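Local structure of glycerol dehydratase (1R9D) at residues K171-G179 and K251-S259; F451-I461 and F487-F498. The protein is a B12-independent glycerol dehydratase of the glycyl radical enzyme family, probably a lyase that removes water from glycerol. All blocks are in the same frame, centred on the assembly; numbering follows the deposited sequence.

Interaction 1: residues K171-G179 and K251-S259; sequences KVLRVGFNG and KVSGEGAKS
L173 O and N178 N, about a turn and a half of helix apart, are the two backbone points by which K171-G179 holds the loop of K251-S259. A257 N donates to L173 O at 2.8 Å, and N178 N gives its hydrogen to G254 O, also at 2.8 Å. The second bond matters because the helix kinks here: the N-H groups of F177 and N178 find no acceptor in the preceding turn. The loop serves N178, and a water 3.0 Å from F177 N serves F177, bridging it to two carbonyls of the turn, V252 O and E255 O.

Glycines allow the backbones to come so near. The CA atoms of G176 and G256 lie 3.8 Å apart, and G176 has a positive phi of 68°, a conformation natural to glycine. Its CA-H makes a bent C-H...O contact with G254 O.

Two side chains add to the backbone contact. With CG set beside its own backbone N (chi1 -70°), N178 lays its amide alongside the G254 peptide; N178 ND2 is 3.0 Å from G254 O, but the angle is too poor for a hydrogen bond. The F177 ring turns its edge to S253 O, with CD1 at 3.3 Å. That carbonyl is buried without a hydrogen-bonding partner, and the slightly positive ring hydrogens suit it.

The contact thus joins helix 169-190 to the turn leaving helix 236-252; F177 and N178 also touch I216 of helix 197-230, while L173 packs against L266 of helix 260-277 and against Y291, M292 and Y295 of helix 288-298.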
loop_
_atom_site.group_PDB
_atom_site.type_symbol
_atom_site.label_atom_id
_atom_site.label_comp_id
_atom_site.label_asym_id
_atom_site.label_seq_id
_atom_site.Cartn_x
_atom_site.Cartn_y
_atom_site.Cartn_z
ATOM N N LYS A 171 14.554 18.016 -20.960
ATOM C CA LYS A 171 14.332 18.842 -19.780
ATOM C C LYS A 171 15.514 18.801 -18.824
ATOM O O LYS A 171 15.965 19.842 -18.352
ATOM C CB LYS A 171 13.074 18.387 -19.039
ATOM C CG LYS A 171 12.761 19.205 -17.794
ATOM C CD LYS A 171 11.495 18.694 -17.116
ATOM C CE LYS A 171 11.137 19.519 -15.891
ATOM N NZ LYS A 171 9.910 18.987 -15.223
ATOM N N VAL A 172 16.006 17.604 -18.530
ATOM C CA VAL A 172 17.132 17.461 -17.616
ATOM C C VAL A 172 18.407 18.073 -18.197
ATOM O O VAL A 172 19.226 18.620 -17.461
ATOM C CB VAL A 172 17.389 15.982 -17.262
ATOM C CG1 VAL A 172 18.526 15.887 -16.246
ATOM C CG2 VAL A 172 16.122 15.355 -16.694
ATOM N N LEU A 173 18.579 17.979 -19.511
ATOM C CA LEU A 173 19.759 18.560 -20.148
ATOM C C LEU A 173 19.742 20.069 -19.940
ATOM O O LEU A 173 20.789 20.700 -19.786
ATOM C CB LEU A 173 19.779 18.249 -21.653
ATOM C CG LEU A 173 20.211 16.838 -22.057
ATOM C CD1 LEU A 173 19.993 16.632 -23.550
ATOM C CD2 LEU A 173 21.676 16.635 -21.708
ATOM N N ARG A 174 18.544 20.644 -19.923
ATOM C CA ARG A 174 18.398 22.082 -19.748
ATOM C C ARG A 174 18.549 22.564 -18.304
ATOM O O ARG A 174 19.284 23.519 -18.043
ATOM C CB ARG A 174 17.039 22.550 -20.280
ATOM C CG ARG A 174 16.854 24.058 -20.223
ATOM C CD ARG A 174 15.488 24.504 -20.719
ATOM N NE ARG A 174 14.427 24.269 -19.745
ATOM C CZ ARG A 174 13.477 23.346 -19.875
ATOM N NH1 ARG A 174 13.453 22.558 -20.942
ATOM N NH2 ARG A 174 12.541 23.220 -18.942
ATOM N N VAL A 175 17.869 21.902 -17.372
ATOM C CA VAL A 175 17.893 22.321 -15.972
ATOM C C VAL A 175 18.808 21.543 -15.037
ATOM O O VAL A 175 19.035 21.961 -13.900
ATOM C CB VAL A 175 16.469 22.295 -15.376
ATOM C CG1 VAL A 175 15.532 23.122 -16.246
ATOM C CG2 VAL A 175 15.975 20.861 -15.268
ATOM N N GLY A 176 19.324 20.411 -15.504
ATOM C CA GLY A 176 20.210 19.611 -14.678
ATOM C C GLY A 176 19.513 18.971 -13.493
ATOM O O GLY A 176 18.338 19.238 -13.231
ATOM N N PHE A 177 20.232 18.114 -12.779
ATOM C CA PHE A 177 19.665 17.447 -11.620
ATOM C C PHE A 177 19.259 18.464 -10.555
ATOM O O PHE A 177 18.360 18.205 -9.758
ATOM C CB PHE A 177 20.658 16.430 -11.053
ATOM C CG PHE A 177 20.939 15.276 -11.983
ATOM C CD1 PHE A 177 22.238 14.993 -12.394
ATOM C CD2 PHE A 177 19.899 14.478 -12.455
ATOM C CE1 PHE A 177 22.500 13.932 -13.261
ATOM C CE2 PHE A 177 20.150 13.412 -13.324
ATOM C CZ PHE A 177 21.454 13.140 -13.728
ATOM N N ASN A 178 19.915 19.624 -10.540
ATOM C CA ASN A 178 19.556 20.658 -9.568
ATOM C C ASN A 178 18.175 21.211 -9.904
ATOM O O ASN A 178 17.389 21.536 -9.010
ATOM C CB ASN A 178 20.555 21.824 -9.578
ATOM C CG ASN A 178 21.909 21.450 -9.016
ATOM O OD1 ASN A 178 22.018 20.620 -8.118
ATOM N ND2 ASN A 178 22.954 22.087 -9.531
ATOM N N GLY A 179 17.892 21.323 -11.200
ATOM C CA GLY A 179 16.614 21.851 -11.651
ATOM C C GLY A 179 15.442 20.980 -11.247
ATOM O O GLY A 179 14.365 21.482 -10.908
ATOM N N LYS A 251 30.809 19.984 -13.695
ATOM C CA LYS A 251 29.754 20.935 -14.014
ATOM C C LYS A 251 28.376 20.282 -14.142
ATOM O O LYS A 251 27.427 20.694 -13.472
ATOM C CB LYS A 251 30.060 21.680 -15.311
ATOM C CG LYS A 251 28.929 22.612 -15.695
ATOM C CD LYS A 251 29.098 23.222 -17.066
ATOM C CE LYS A 251 27.874 24.062 -17.409
ATOM N NZ LYS A 251 28.003 24.740 -18.726
ATOM N N VAL A 252 28.264 19.270 -14.998
ATOM C CA VAL A 252 26.976 18.608 -15.198
ATOM C C VAL A 252 26.562 17.699 -14.047
ATOM O O VAL A 252 25.556 16.995 -14.138
ATOM C CB VAL A 252 26.950 17.789 -16.514
ATOM C CG1 VAL A 252 27.303 18.691 -17.682
ATOM C CG2 VAL A 252 27.905 16.604 -16.429
ATOM N N SER A 253 27.334 17.704 -12.964
ATOM C CA SER A 253 26.988 16.880 -11.817
ATOM C C SER A 253 25.618 17.331 -11.317
ATOM O O SER A 253 24.798 16.510 -10.907
ATOM C CB SER A 253 28.038 17.021 -10.707
ATOM O OG SER A 253 28.291 18.381 -10.399
ATOM N N GLY A 254 25.367 18.636 -11.382
ATOM C CA GLY A 254 24.090 19.165 -10.937
ATOM C C GLY A 254 23.497 20.204 -11.869
ATOM O O GLY A 254 22.283 20.392 -11.910
ATOM N N GLU A 255 24.351 20.883 -12.626
ATOM C CA GLU A 255 23.889 21.907 -13.554
ATOM C C GLU A 255 23.504 21.315 -14.906
ATOM O O GLU A 255 23.837 20.171 -15.213
ATOM C CB GLU A 255 24.980 22.963 -13.754
ATOM C CG GLU A 255 25.259 23.804 -12.517
ATOM C CD GLU A 255 26.521 24.635 -12.649
ATOM O OE1 GLU A 255 27.625 24.045 -12.670
ATOM O OE2 GLU A 255 26.409 25.876 -12.734
ATOM N N GLY A 256 22.795 22.106 -15.704
ATOM C CA GLY A 256 22.398 21.659 -17.025
ATOM C C GLY A 256 23.586 21.800 -17.959
ATOM O O GLY A 256 24.622 22.338 -17.566
ATOM N N ALA A 257 23.446 21.325 -19.191
ATOM C CA ALA A 257 24.533 21.406 -20.155
ATOM C C ALA A 257 24.528 22.725 -20.923
ATOM O O ALA A 257 23.505 23.397 -21.027
ATOM C CB ALA A 257 24.452 20.231 -21.128
ATOM N N LYS A 258 25.688 23.092 -21.456
ATOM C CA LYS A 258 25.826 24.319 -22.230
ATOM C C LYS A 258 26.402 23.961 -23.598
ATOM O O LYS A 258 25.798 24.240 -24.636
ATOM C CB LYS A 258 26.762 25.290 -21.504
ATOM C CG LYS A 258 27.095 26.563 -22.274
ATOM C CD LYS A 258 25.940 27.552 -22.289
ATOM C CE LYS A 258 26.372 28.876 -22.911
ATOM N NZ LYS A 258 25.283 29.895 -22.893
ATOM N N SER A 259 27.567 23.327 -23.591
ATOM C CA SER A 259 28.237 22.929 -24.825
ATOM C C SER A 259 27.772 21.541 -25.262
ATOM O O SER A 259 27.071 20.852 -24.520
ATOM C CB SER A 259 29.745 22.899 -24.606
ATOM O OG SER A 259 30.089 21.847 -23.725
HETATM O O HOH W 1 22.919 17.915 -13.992
#

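Interaction 2: residues F451-I461 and F487-F498; sequences FNLARIVELTI and FMKAYKAQMEYF
I456 O is gripped twice by T460, whose side chain lies against Y491: T460 OG1 donates to it at 2.6 Å and T460 N at 2.9 Å, from opposite faces of the carbonyl plane. Turning its hydroxyl back into its own helix lets threonine sit in a buried interface. The motif is knobs-into-holes packing of two helices, 453-461 and 487-498, whose axes approach to 8.8 Å at 123°.

T460 is one knob, set among F487, A490, Y491 and Q494. Its CG2, anti to the backbone N (chi1 -59° for OG1), lies over one face of the F487 ring in a CH-pi contact, 4.0 Å from the centroid and 22° off the normal. I461 CG1 meets the same ring at its edge. I456, whose two branches from CB spread to different neighbours, is the other knob, among Y491, Q494, M495 and F498; I456 CG2 meets Y491 CD1 at 3.7 Å while I456 CD1 reaches the F498 ring. The phenol of Y491 stays in contact with a polar group through its OH, bonded to G616 O.

At the strand end, F451 stands beside M495 in an oblique Met-aromatic contact, M495 SD 3.6 Å from F451 CE2. The bent, flexible thioether also brings CE against L453 CD2. F498 CB comes to the edge of the F451 ring, and L459 CD1 reaches F498 CE2 at 3.5 Å, the two side chains crossing at about a right angle.

Q494 divides its amide: NE2 bonds to P473 O and T475 OG1, whereas the buried OE1, with no hydrogen-bonding partner, rests 3.8 Å from L459 CB and in the plane of the F498 ring at its edge.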
loop_
_atom_site.group_PDB
_atom_site.type_symbol
_atom_site.label_atom_id
_atom_site.label_comp_id
_atom_site.label_asym_id
_atom_site.label_seq_id
_atom_site.Cartn_x
_atom_site.Cartn_y
_atom_site.Cartn_z
ATOM N N PHE A 451 1.601 -13.295 -26.666
ATOM C CA PHE A 451 0.443 -14.183 -26.767
ATOM C C PHE A 451 0.547 -15.019 -28.044
ATOM O O PHE A 451 0.722 -14.474 -29.128
ATOM C CB PHE A 451 -0.821 -13.319 -26.799
ATOM C CG PHE A 451 -2.102 -14.091 -26.715
ATOM C CD1 PHE A 451 -2.733 -14.283 -25.490
ATOM C CD2 PHE A 451 -2.702 -14.590 -27.868
ATOM C CE1 PHE A 451 -3.950 -14.956 -25.410
ATOM C CE2 PHE A 451 -3.922 -15.267 -27.803
ATOM C CZ PHE A 451 -4.548 -15.450 -26.574
ATOM N N ASN A 452 0.441 -16.337 -27.906
ATOM C CA ASN A 452 0.554 -17.250 -29.047
ATOM C C ASN A 452 -0.774 -17.426 -29.782
ATOM O O ASN A 452 -1.629 -18.203 -29.362
ATOM C CB ASN A 452 1.055 -18.619 -28.569
ATOM C CG ASN A 452 1.442 -19.532 -29.717
ATOM O OD1 ASN A 452 0.889 -19.439 -30.815
ATOM N ND2 ASN A 452 2.391 -20.432 -29.465
ATOM N N LEU A 453 -0.938 -16.705 -30.886
ATOM C CA LEU A 453 -2.162 -16.783 -31.678
ATOM C C LEU A 453 -2.378 -18.170 -32.283
ATOM O O LEU A 453 -3.516 -18.628 -32.408
ATOM C CB LEU A 453 -2.127 -15.745 -32.797
ATOM C CG LEU A 453 -2.022 -14.274 -32.393
ATOM C CD1 LEU A 453 -1.747 -13.447 -33.645
ATOM C CD2 LEU A 453 -3.303 -13.820 -31.697
ATOM N N ALA A 454 -1.289 -18.837 -32.657
ATOM C CA ALA A 454 -1.383 -20.169 -33.254
ATOM C C ALA A 454 -1.984 -21.199 -32.295
ATOM O O ALA A 454 -2.699 -22.111 -32.716
ATOM C CB ALA A 454 -0.003 -20.627 -33.728
ATOM N N ARG A 455 -1.691 -21.059 -31.006
ATOM C CA ARG A 455 -2.226 -21.981 -30.011
ATOM C C ARG A 455 -3.739 -21.866 -29.918
ATOM O O ARG A 455 -4.417 -22.837 -29.597
ATOM C CB ARG A 455 -1.597 -21.704 -28.644
ATOM C CG ARG A 455 -0.155 -22.172 -28.541
ATOM C CD ARG A 455 -0.100 -23.665 -28.249
ATOM N NE ARG A 455 -0.520 -23.933 -26.877
ATOM C CZ ARG A 455 -0.913 -25.118 -26.425
ATOM N NH1 ARG A 455 -0.945 -26.163 -27.237
ATOM N NH2 ARG A 455 -1.278 -25.257 -25.156
ATOM N N ILE A 456 -4.272 -20.676 -30.189
ATOM C CA ILE A 456 -5.716 -20.478 -30.132
ATOM C C ILE A 456 -6.379 -21.276 -31.263
ATOM O O ILE A 456 -7.477 -21.810 -31.098
ATOM C CB ILE A 456 -6.082 -18.970 -30.246
ATOM C CG1 ILE A 456 -5.473 -18.200 -29.068
ATOM C CG2 ILE A 456 -7.598 -18.790 -30.250
ATOM C CD1 ILE A 456 -5.932 -18.684 -27.690
ATOM N N VAL A 457 -5.709 -21.368 -32.409
ATOM C CA VAL A 457 -6.262 -22.140 -33.522
ATOM C C VAL A 457 -6.258 -23.618 -33.127
ATOM O O VAL A 457 -7.230 -24.329 -33.356
ATOM C CB VAL A 457 -5.431 -21.963 -34.813
ATOM C CG1 VAL A 457 -5.918 -22.939 -35.879
ATOM C CG2 VAL A 457 -5.557 -20.532 -35.326
ATOM N N GLU A 458 -5.163 -24.065 -32.519
ATOM C CA GLU A 458 -5.034 -25.455 -32.084
ATOM C C GLU A 458 -6.117 -25.801 -31.061
ATOM O O GLU A 458 -6.728 -26.871 -31.121
ATOM C CB GLU A 458 -3.639 -25.687 -31.484
ATOM C CG GLU A 458 -3.371 -27.114 -31.028
ATOM C CD GLU A 458 -1.936 -27.332 -30.553
ATOM O OE1 GLU A 458 -1.587 -28.493 -30.246
ATOM O OE2 GLU A 458 -1.159 -26.352 -30.482
ATOM N N LEU A 459 -6.358 -24.890 -30.123
ATOM C CA LEU A 459 -7.370 -25.112 -29.099
ATOM C C LEU A 459 -8.789 -25.028 -29.650
ATOM O O LEU A 459 -9.716 -25.580 -29.059
ATOM C CB LEU A 459 -7.193 -24.115 -27.950
ATOM C CG LEU A 459 -5.960 -24.362 -27.077
ATOM C CD1 LEU A 459 -5.806 -23.219 -26.083
ATOM C CD2 LEU A 459 -6.097 -25.699 -26.345
ATOM N N THR A 460 -8.968 -24.330 -30.768
ATOM C CA THR A 460 -10.291 -24.233 -31.377
ATOM C C THR A 460 -10.603 -25.597 -31.988
ATOM O O THR A 460 -11.693 -26.142 -31.811
ATOM C CB THR A 460 -10.331 -23.162 -32.490
ATOM O OG1 THR A 460 -9.970 -21.887 -31.939
ATOM C CG2 THR A 460 -11.730 -23.065 -33.082
ATOM N N ILE A 461 -9.627 -26.148 -32.700
ATOM C CA ILE A 461 -9.789 -27.450 -33.326
ATOM C C ILE A 461 -9.970 -28.547 -32.278
ATOM O O ILE A 461 -10.700 -29.512 -32.509
ATOM C CB ILE A 461 -8.580 -27.775 -34.232
ATOM C CG1 ILE A 461 -8.637 -26.889 -35.480
ATOM C CG2 ILE A 461 -8.575 -29.256 -34.606
ATOM C CD1 ILE A 461 -7.486 -27.086 -36.440
ATOM N N PHE A 487 -16.827 -22.045 -36.699
ATOM C CA PHE A 487 -15.412 -22.154 -36.378
ATOM C C PHE A 487 -14.898 -20.828 -35.823
ATOM O O PHE A 487 -14.239 -20.794 -34.788
ATOM C CB PHE A 487 -14.611 -22.524 -37.625
ATOM C CG PHE A 487 -13.167 -22.809 -37.343
ATOM C CD1 PHE A 487 -12.777 -24.042 -36.832
ATOM C CD2 PHE A 487 -12.200 -21.833 -37.549
ATOM C CE1 PHE A 487 -11.443 -24.301 -36.526
ATOM C CE2 PHE A 487 -10.860 -22.081 -37.246
ATOM C CZ PHE A 487 -10.482 -23.318 -36.733
ATOM N N MET A 488 -15.205 -19.739 -36.519
ATOM C CA MET A 488 -14.770 -18.419 -36.083
ATOM C C MET A 488 -15.359 -18.041 -34.728
ATOM O O MET A 488 -14.745 -17.288 -33.972
ATOM C CB MET A 488 -15.141 -17.358 -37.124
ATOM C CG MET A 488 -14.311 -17.422 -38.402
ATOM S SD MET A 488 -12.523 -17.339 -38.097
ATOM C CE MET A 488 -12.328 -15.597 -37.644
ATOM N N LYS A 489 -16.546 -18.557 -34.422
ATOM C CA LYS A 489 -17.180 -18.262 -33.139
ATOM C C LYS A 489 -16.433 -18.963 -32.014
ATOM O O LYS A 489 -16.258 -18.402 -30.929
ATOM C CB LYS A 489 -18.644 -18.704 -33.142
ATOM C CG LYS A 489 -19.512 -17.873 -34.056
ATOM C CD LYS A 489 -20.983 -18.227 -33.928
ATOM C CE LYS A 489 -21.830 -17.339 -34.830
ATOM N NZ LYS A 489 -23.274 -17.706 -34.772
ATOM N N ALA A 490 -15.993 -20.190 -32.278
ATOM C CA ALA A 490 -15.249 -20.960 -31.290
ATOM C C ALA A 490 -13.870 -20.325 -31.100
ATOM O O ALA A 490 -13.354 -20.256 -29.987
ATOM C CB ALA A 490 -15.105 -22.404 -31.753
ATOM N N TYR A 491 -13.283 -19.875 -32.205
ATOM C CA TYR A 491 -11.977 -19.219 -32.202
ATOM C C TYR A 491 -12.055 -17.990 -31.296
ATOM O O TYR A 491 -11.184 -17.767 -30.450
ATOM C CB TYR A 491 -11.622 -18.809 -33.634
ATOM C CG TYR A 491 -10.395 -17.931 -33.799
ATOM C CD1 TYR A 491 -9.113 -18.433 -33.589
ATOM C CD2 TYR A 491 -10.522 -16.608 -34.215
ATOM C CE1 TYR A 491 -7.981 -17.634 -33.797
ATOM C CE2 TYR A 491 -9.406 -15.803 -34.426
ATOM C CZ TYR A 491 -8.141 -16.321 -34.217
ATOM O OH TYR A 491 -7.040 -15.525 -34.443
ATOM N N LYS A 492 -13.108 -17.199 -31.473
ATOM C CA LYS A 492 -13.302 -16.000 -30.666
ATOM C C LYS A 492 -13.491 -16.333 -29.185
ATOM O O LYS A 492 -13.017 -15.599 -28.315
ATOM C CB LYS A 492 -14.504 -15.205 -31.186
ATOM C CG LYS A 492 -14.817 -13.929 -30.403
ATOM C CD LYS A 492 -15.796 -13.059 -31.180
ATOM C CE LYS A 492 -16.270 -11.857 -30.381
ATOM N NZ LYS A 492 -17.267 -12.226 -29.336
ATOM N N ALA A 493 -14.169 -17.443 -28.900
ATOM C CA ALA A 493 -14.408 -17.861 -27.520
ATOM C C ALA A 493 -13.113 -18.269 -26.821
ATOM O O ALA A 493 -12.922 -17.985 -25.632
ATOM C CB ALA A 493 -15.408 -19.010 -27.483
ATOM N N GLN A 494 -12.232 -18.953 -27.546
ATOM C CA GLN A 494 -10.949 -19.355 -26.971
ATOM C C GLN A 494 -10.098 -18.101 -26.747
ATOM O O GLN A 494 -9.465 -17.944 -25.703
ATOM C CB GLN A 494 -10.197 -20.306 -27.908
ATOM C CG GLN A 494 -10.799 -21.700 -28.049
ATOM C CD GLN A 494 -10.813 -22.489 -26.745
ATOM O OE1 GLN A 494 -9.889 -22.397 -25.932
ATOM N NE2 GLN A 494 -11.859 -23.286 -26.551
ATOM N N MET A 495 -10.088 -17.215 -27.738
ATOM C CA MET A 495 -9.320 -15.973 -27.662
ATOM C C MET A 495 -9.756 -15.162 -26.443
ATOM O O MET A 495 -8.926 -14.676 -25.671
ATOM C CB MET A 495 -9.540 -15.140 -28.931
ATOM C CG MET A 495 -8.611 -13.937 -29.087
ATOM S SD MET A 495 -6.923 -14.400 -29.541
ATOM C CE MET A 495 -7.120 -14.760 -31.309
ATOM N N GLU A 496 -11.066 -15.026 -26.277
ATOM C CA GLU A 496 -11.633 -14.268 -25.169
ATOM C C GLU A 496 -11.170 -14.740 -23.797
ATOM O O GLU A 496 -10.811 -13.929 -22.938
ATOM C CB GLU A 496 -13.160 -14.326 -25.239
ATOM C CG GLU A 496 -13.875 -13.715 -24.047
ATOM C CD GLU A 496 -15.382 -13.814 -24.178
ATOM O OE1 GLU A 496 -15.889 -14.938 -24.415
ATOM O OE2 GLU A 496 -16.063 -12.773 -24.045
ATOM N N TYR A 497 -11.178 -16.053 -23.592
ATOM C CA TYR A 497 -10.785 -16.628 -22.316
ATOM C C TYR A 497 -9.328 -16.363 -21.954
ATOM O O TYR A 497 -9.027 -15.891 -20.858
ATOM C CB TYR A 497 -11.029 -18.138 -22.320
ATOM C CG TYR A 497 -10.692 -18.809 -21.002
ATOM C CD1 TYR A 497 -11.565 -18.731 -19.920
ATOM C CD2 TYR A 497 -9.484 -19.486 -20.826
ATOM C CE1 TYR A 497 -11.252 -19.308 -18.692
ATOM C CE2 TYR A 497 -9.157 -20.068 -19.594
ATOM C CZ TYR A 497 -10.049 -19.971 -18.534
ATOM O OH TYR A 497 -9.742 -20.525 -17.309
ATOM N N PHE A 498 -8.418 -16.666 -22.871
ATOM C CA PHE A 498 -7.005 -16.468 -22.581
ATOM C C PHE A 498 -6.547 -15.015 -22.571
ATOM O O PHE A 498 -5.644 -14.663 -21.813
ATOM C CB PHE A 498 -6.161 -17.317 -23.533
ATOM C CG PHE A 498 -6.271 -18.790 -23.261
ATOM C CD1 PHE A 498 -5.634 -19.355 -22.159
ATOM C CD2 PHE A 498 -7.072 -19.601 -24.058
ATOM C CE1 PHE A 498 -5.795 -20.708 -21.848
ATOM C CE2 PHE A 498 -7.241 -20.959 -23.755
ATOM C CZ PHE A 498 -6.602 -21.511 -22.649
#

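The two contacts follow one another along the chain: interaction 1 is complete by S259, well before interaction 2 opens at F451. They lie on opposite sides of the chain's centre, about 52 Å between centres and about 34 Å between nearest atoms, and share no helix or strand, although all four segments belong to the pyruvate formate lyase-like part of the chain. Interaction 1 belongs to an all-helical region and is only partly buried. Interaction 2 is fully buried and joins the sheet, because strand 449-452 runs parallel to strand 543-551 and leads directly into helix 453-461. The side chain of F451 lies about 12 Å from bound glycerol, so interaction 2 does not itself touch the ligand.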